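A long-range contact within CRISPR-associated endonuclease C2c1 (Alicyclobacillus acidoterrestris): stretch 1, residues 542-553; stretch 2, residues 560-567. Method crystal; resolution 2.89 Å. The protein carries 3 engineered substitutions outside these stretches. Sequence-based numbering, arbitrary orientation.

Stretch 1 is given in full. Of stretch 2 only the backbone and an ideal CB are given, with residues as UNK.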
ATOM      1  N   LYS A 542      23.061  26.337  -4.001  1.00 78.76           N
ATOM      2  CA  LYS A 542      23.846  25.990  -2.825  1.00 68.19           C
ATOM      3  C   LYS A 542      24.841  24.860  -3.050  1.00 64.76           C
ATOM      4  O   LYS A 542      25.773  24.716  -2.251  1.00 70.62           O
ATOM      5  CB  LYS A 542      22.909  25.613  -1.672  1.00 50.19           C
ATOM      6  CG  LYS A 542      21.888  26.689  -1.330  1.00 52.30           C
ATOM      7  CD  LYS A 542      20.893  26.208  -0.284  1.00 61.62           C
ATOM      8  CE  LYS A 542      19.840  27.270   0.003  1.00 77.87           C
ATOM      9  NZ  LYS A 542      18.859  26.835   1.039  1.00 82.91           N
ATOM     10  N   LEU A 543      24.684  24.054  -4.100  1.00 56.88           N
ATOM     11  CA  LEU A 543      25.583  22.916  -4.250  1.00 62.10           C
ATOM     12  C   LEU A 543      26.951  23.298  -4.800  1.00 65.98           C
ATOM     13  O   LEU A 543      27.851  22.451  -4.807  1.00 70.99           O
ATOM     14  CB  LEU A 543      24.948  21.834  -5.129  1.00 50.62           C
ATOM     15  CG  LEU A 543      24.436  22.143  -6.532  1.00 52.96           C
ATOM     16  CD1 LEU A 543      25.545  22.114  -7.545  1.00 63.16           C
ATOM     17  CD2 LEU A 543      23.404  21.119  -6.898  1.00 64.87           C
ATOM     18  N   SER A 544      27.134  24.535  -5.265  1.00 76.90           N
ATOM     19  CA  SER A 544      28.469  24.970  -5.659  1.00 78.63           C
ATOM     20  C   SER A 544      29.372  25.125  -4.441  1.00 69.37           C
ATOM     21  O   SER A 544      30.535  24.705  -4.463  1.00 55.47           O
ATOM     22  CB  SER A 544      28.388  26.281  -6.440  1.00 91.71           C
ATOM     23  OG  SER A 544      27.710  27.277  -5.691  1.00104.02           O
ATOM     24  N   ASP A 545      28.846  25.718  -3.364  1.00 69.67           N
ATOM     25  CA  ASP A 545      29.609  25.891  -2.133  1.00 57.58           C
ATOM     26  C   ASP A 545      29.696  24.609  -1.319  1.00 59.99           C
ATOM     27  O   ASP A 545      30.662  24.423  -0.572  1.00 67.48           O
ATOM     28  CB  ASP A 545      28.986  26.989  -1.275  1.00 55.95           C
ATOM     29  CG  ASP A 545      29.082  28.353  -1.915  1.00 65.69           C
ATOM     30  OD1 ASP A 545      30.077  28.608  -2.627  1.00 69.32           O
ATOM     31  OD2 ASP A 545      28.162  29.169  -1.700  1.00 67.48           O
ATOM     32  N   TYR A 546      28.692  23.734  -1.429  1.00 60.76           N
ATOM     33  CA  TYR A 546      28.706  22.487  -0.670  1.00 56.17           C
ATOM     34  C   TYR A 546      29.884  21.610  -1.082  1.00 55.57           C
ATOM     35  O   TYR A 546      30.605  21.079  -0.228  1.00 50.04           O
ATOM     36  CB  TYR A 546      27.379  21.745  -0.851  1.00 50.86           C
ATOM     37  CG  TYR A 546      27.288  20.451  -0.065  1.00 57.17           C
ATOM     38  CD1 TYR A 546      26.813  20.438   1.240  1.00 47.21           C
ATOM     39  CD2 TYR A 546      27.682  19.245  -0.630  1.00 63.81           C
ATOM     40  CE1 TYR A 546      26.733  19.258   1.959  1.00 49.06           C
ATOM     41  CE2 TYR A 546      27.609  18.064   0.082  1.00 64.91           C
ATOM     42  CZ  TYR A 546      27.134  18.073   1.374  1.00 60.55           C
ATOM     43  OH  TYR A 546      27.064  16.894   2.080  1.00 59.43           O
ATOM     44  N   LEU A 547      30.097  21.445  -2.390  1.00 51.20           N
ATOM     45  CA  LEU A 547      31.252  20.681  -2.849  1.00 54.06           C
ATOM     46  C   LEU A 547      32.556  21.311  -2.388  1.00 67.91           C
ATOM     47  O   LEU A 547      33.536  20.599  -2.135  1.00 78.28           O
ATOM     48  CB  LEU A 547      31.237  20.555  -4.370  1.00 54.42           C
ATOM     49  CG  LEU A 547      30.521  19.331  -4.936  1.00 53.44           C
ATOM     50  CD1 LEU A 547      30.799  19.225  -6.421  1.00 60.01           C
ATOM     51  CD2 LEU A 547      30.972  18.075  -4.216  1.00 56.10           C
ATOM     52  N   ALA A 548      32.592  22.640  -2.272  1.00 63.34           N
ATOM     53  CA  ALA A 548      33.775  23.298  -1.731  1.00 62.38           C
ATOM     54  C   ALA A 548      33.970  22.947  -0.260  1.00 60.99           C
ATOM     55  O   ALA A 548      35.100  22.719   0.187  1.00 66.99           O
ATOM     56  CB  ALA A 548      33.664  24.812  -1.920  1.00 52.30           C
ATOM     57  N   GLU A 549      32.877  22.889   0.502  1.00 51.17           N
ATOM     58  CA  GLU A 549      32.939  22.535   1.914  1.00 60.70           C
ATOM     59  C   GLU A 549      32.976  21.032   2.150  1.00 62.73           C
ATOM     60  O   GLU A 549      33.345  20.602   3.247  1.00 64.22           O
ATOM     61  CB  GLU A 549      31.741  23.134   2.659  1.00 76.57           C
ATOM     62  CG  GLU A 549      31.865  24.618   2.967  1.00 94.44           C
ATOM     63  CD  GLU A 549      32.729  24.885   4.186  1.00111.51           C
ATOM     64  OE1 GLU A 549      32.870  23.971   5.027  1.00114.81           O
ATOM     65  OE2 GLU A 549      33.268  26.007   4.301  1.00114.19           O
ATOM     66  N   HIS A 550      32.599  20.223   1.160  1.00 62.61           N
ATOM     67  CA  HIS A 550      32.523  18.770   1.317  1.00 50.64           C
ATOM     68  C   HIS A 550      33.113  18.095   0.089  1.00 51.28           C
ATOM     69  O   HIS A 550      32.392  17.540  -0.748  1.00 54.33           O
ATOM     70  CB  HIS A 550      31.077  18.324   1.544  1.00 48.60           C
ATOM     71  CG  HIS A 550      30.417  18.983   2.712  1.00 50.93           C
ATOM     72  ND1 HIS A 550      30.252  18.353   3.926  1.00 59.99           N
ATOM     73  CD2 HIS A 550      29.878  20.216   2.852  1.00 55.57           C
ATOM     74  CE1 HIS A 550      29.637  19.168   4.764  1.00 60.16           C
ATOM     75  NE2 HIS A 550      29.401  20.307   4.137  1.00 61.94           N
ATOM     76  N   PRO A 551      34.434  18.109  -0.043  1.00 55.49           N
ATOM     77  CA  PRO A 551      35.060  17.478  -1.205  1.00 47.32           C
ATOM     78  C   PRO A 551      35.182  15.974  -1.031  1.00 57.48           C
ATOM     79  O   PRO A 551      35.362  15.462   0.076  1.00 58.58           O
ATOM     80  CB  PRO A 551      36.444  18.141  -1.265  1.00 49.32           C
ATOM     81  CG  PRO A 551      36.516  19.087  -0.066  1.00 49.19           C
ATOM     82  CD  PRO A 551      35.436  18.673   0.870  1.00 54.63           C
ATOM     83  N   ASP A 552      35.069  15.270  -2.156  1.00 59.44           N
ATOM     84  CA  ASP A 552      35.234  13.821  -2.159  1.00 61.33           C
ATOM     85  C   ASP A 552      36.632  13.451  -1.687  1.00 49.66           C
ATOM     86  O   ASP A 552      37.632  13.937  -2.224  1.00 55.84           O
ATOM     87  CB  ASP A 552      34.994  13.256  -3.559  1.00 75.07           C
ATOM     88  CG  ASP A 552      33.660  13.672  -4.143  1.00 92.32           C
ATOM     89  OD1 ASP A 552      33.536  14.839  -4.573  1.00 97.87           O
ATOM     90  OD2 ASP A 552      32.739  12.828  -4.185  1.00 96.23           O
ATOM     91  N   ASP A 553      36.698  12.582  -0.679  1.00 50.36           N
ATOM     92  CA  ASP A 553      37.968  12.146  -0.115  1.00 56.88           C
ATOM     93  C   ASP A 553      38.109  10.631  -0.106  1.00 53.04           C
ATOM     94  O   ASP A 553      39.084  10.114   0.451  1.00 54.54           O
ATOM     95  CB  ASP A 553      38.130  12.693   1.303  1.00 61.88           C
ATOM     96  CG  ASP A 553      36.912  12.444   2.160  1.00 68.62           C
ATOM     97  OD1 ASP A 553      36.143  11.506   1.854  1.00 63.77           O
ATOM     98  OD2 ASP A 553      36.716  13.199   3.133  1.00 79.94           O
ATOM     99  N   UNK A 560      31.455   8.261   4.723  1.00 53.41           N
ATOM    100  CA  UNK A 560      31.620   9.188   3.622  1.00 55.18           C
ATOM    101  C   UNK A 560      30.443  10.087   3.329  1.00 51.30           C
ATOM    102  O   UNK A 560      30.451  10.773   2.298  1.00 60.23           O
ATOM    103  CB  UNK A 560      31.952   8.397   2.355  1.00 55.18           C
ATOM    104  N   UNK A 561      29.426  10.120   4.192  1.00 49.11           N
ATOM    105  CA  UNK A 561      28.248  10.937   3.927  1.00 39.41           C
ATOM    106  C   UNK A 561      28.537  12.429   3.993  1.00 45.61           C
ATOM    107  O   UNK A 561      27.730  13.221   3.499  1.00 57.77           O
ATOM    108  CB  UNK A 561      27.139  10.587   4.922  1.00 39.41           C
ATOM    109  N   UNK A 562      29.654  12.835   4.591  1.00 47.19           N
ATOM    110  CA  UNK A 562      29.990  14.246   4.697  1.00 41.50           C
ATOM    111  C   UNK A 562      31.019  14.675   3.664  1.00 50.31           C
ATOM    112  O   UNK A 562      31.542  15.792   3.750  1.00 55.23           O
ATOM    113  CB  UNK A 562      30.510  14.555   6.103  1.00 41.50           C
ATOM    114  N   UNK A 563      31.314  13.821   2.689  1.00 55.68           N
ATOM    115  CA  UNK A 563      32.284  14.124   1.644  1.00 49.83           C
ATOM    116  C   UNK A 563      31.727  13.634   0.319  1.00 57.11           C
ATOM    117  O   UNK A 563      31.440  12.442   0.166  1.00 49.64           O
ATOM    118  CB  UNK A 563      33.642  13.485   1.940  1.00 49.83           C
ATOM    119  N   UNK A 564      31.582  14.546  -0.635  1.00 56.45           N
ATOM    120  CA  UNK A 564      30.959  14.236  -1.900  1.00 53.58           C
ATOM    121  C   UNK A 564      29.462  14.475  -1.870  1.00 58.21           C
ATOM    122  O   UNK A 564      28.854  14.748  -0.832  1.00 66.96           O
ATOM    123  CB  UNK A 564      31.250  12.784  -2.286  1.00 53.58           C
ATOM    124  N   UNK A 565      28.856  14.370  -3.051  1.00 54.66           N
ATOM    125  CA  UNK A 565      27.417  14.588  -3.194  1.00 46.72           C
ATOM    126  C   UNK A 565      26.926  13.659  -4.302  1.00 40.12           C
ATOM    127  O   UNK A 565      27.131  13.941  -5.485  1.00 52.75           O
ATOM    128  CB  UNK A 565      27.095  16.051  -3.507  1.00 46.72           C
ATOM    129  N   UNK A 566      26.287  12.556  -3.909  1.00 39.34           N
ATOM    130  CA  UNK A 566      25.837  11.532  -4.840  1.00 39.00           C
ATOM    131  C   UNK A 566      24.363  11.230  -4.626  1.00 40.97           C
ATOM    132  O   UNK A 566      23.860  11.266  -3.501  1.00 56.86           O
ATOM    133  CB  UNK A 566      26.670  10.258  -4.684  1.00 39.00           C
ATOM    134  N   UNK A 567      23.682  10.907  -5.722  1.00 39.61           N
ATOM    135  CA  UNK A 567      22.262  10.579  -5.711  1.00 38.32           C
ATOM    136  C   UNK A 567      22.079   9.238  -6.406  1.00 43.79           C
ATOM    137  O   UNK A 567      22.648   9.008  -7.479  1.00 44.02           O
ATOM    138  CB  UNK A 567      21.431  11.670  -6.389  1.00 38.32           C
TER

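Position 560 opens a type I beta turn that runs to 563. Its ideal CB lies sideways, 5.2 Å from OD1 of D553, and stretch 1 barely constrains it. The deposited residue is G560, whose O accepts the turn hydrogen bond from the backbone N of 563.

At 561 the CA-to-CB bond points away from stretch 1. Nothing of that stretch lies within 5.5 Å of the ideal CB, so the contact sets no preference. The residue is L561.

At 562 the bond runs sideways, with the ideal CB 4.4 Å from ND1 of H550. ND1 of H550 donates a hydrogen bond to the backbone O of 562 at 2.9 Å, and that O sits at the edge of the imidazole. Apolar or polar residues would both suit. The residue is L562.

At 563 the bond runs sideways into a tight place. The ideal CB is 3.2 Å from O of P551 and 3.2 Å from OD1 of D553. A small side chain is favored, and a donor would answer the carboxylate; serine, threonine or alanine are reasonable. The residue is S563. With chi1 in p, its OG donates to OD1 of D553 at 2.7 Å.

At 564 the backbone is decisive. Phi is 90° and psi 172°, and an ideal CB would jam against the preceding carbonyl O. It would also clash with OD2 of D552, at 2.4 Å. Only glycine suits. G564 lets its CA approach OD2 of D552 to 3.2 Å, and its N donates to O of H550 at 3.1 Å, tying the loop after the helix to this stretch. Its O lies at the edge of the Y546 ring, 3.7 Å from CE2.

At 565 the bond runs sideways, and the ideal CB is 4.1 Å from CE2 of Y546 and 4.4 Å from CD2 of L547. Stretch 1 offers an apolar surface, so leucine, isoleucine, valine or methionine would fit. The residue is L565. CD1 meets CE2 of Y546 at 3.8 Å, and CD2 meets CB of L543 at 4.2 Å.

At 566 the bond runs sideways and the ideal CB has no near neighbor in stretch 1, but a long side chain could reach the carboxylate of D552. Arginine or lysine could answer it. The residue is R566, whose end comes nearer. Its NH2 forms a salt bridge with OD2 of D552 at 2.9 Å, though the hydrogen bond within it is weak. NE is hydrogen-bonded elsewhere in the structure.

Position 567 is out of reach. The residue is V567, in a strand.

Stretch 2, residues 560-567: GLLSGLRV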
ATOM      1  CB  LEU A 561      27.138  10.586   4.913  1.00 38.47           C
ATOM      2  CG  LEU A 561      26.429   9.257   4.667  1.00 46.36           C
ATOM      3  CD1 LEU A 561      25.520   8.922   5.835  1.00 43.03           C
ATOM      4  CD2 LEU A 561      25.636   9.314   3.364  1.00 45.01           C
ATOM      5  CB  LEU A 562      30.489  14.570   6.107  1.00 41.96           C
ATOM      6  CG  LEU A 562      29.473  14.517   7.255  1.00 50.34           C
ATOM      7  CD1 LEU A 562      29.826  15.539   8.327  1.00 55.43           C
ATOM      8  CD2 LEU A 562      28.046  14.732   6.762  1.00 48.68           C
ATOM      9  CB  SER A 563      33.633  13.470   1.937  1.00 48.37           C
ATOM     10  OG  SER A 563      33.523  12.058   1.916  1.00 60.45           O
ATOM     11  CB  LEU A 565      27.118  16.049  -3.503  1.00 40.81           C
ATOM     12  CG  LEU A 565      25.661  16.501  -3.391  1.00 60.20           C
ATOM     13  CD1 LEU A 565      25.095  16.165  -2.018  1.00 58.70           C
ATOM     14  CD2 LEU A 565      25.543  17.989  -3.674  1.00 58.93           C
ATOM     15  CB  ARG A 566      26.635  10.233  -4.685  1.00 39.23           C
ATOM     16  CG  ARG A 566      28.098  10.354  -5.025  1.00 40.31           C
ATOM     17  CD  ARG A 566      28.879   9.135  -4.570  1.00 40.57           C
ATOM     18  NE  ARG A 566      30.210   9.147  -5.161  1.00 49.70           N
ATOM     19  CZ  ARG A 566      31.243   9.801  -4.646  1.00 54.29           C
ATOM     20  NH1 ARG A 566      32.418   9.773  -5.259  1.00 53.61           N
ATOM     21  NH2 ARG A 566      31.101  10.481  -3.518  1.00 52.96           N
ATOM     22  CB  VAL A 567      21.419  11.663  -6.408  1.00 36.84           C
ATOM     23  CG1 VAL A 567      19.955  11.256  -6.444  1.00 36.03           C
ATOM     24  CG2 VAL A 567      21.592  13.007  -5.719  1.00 39.99           C
TER
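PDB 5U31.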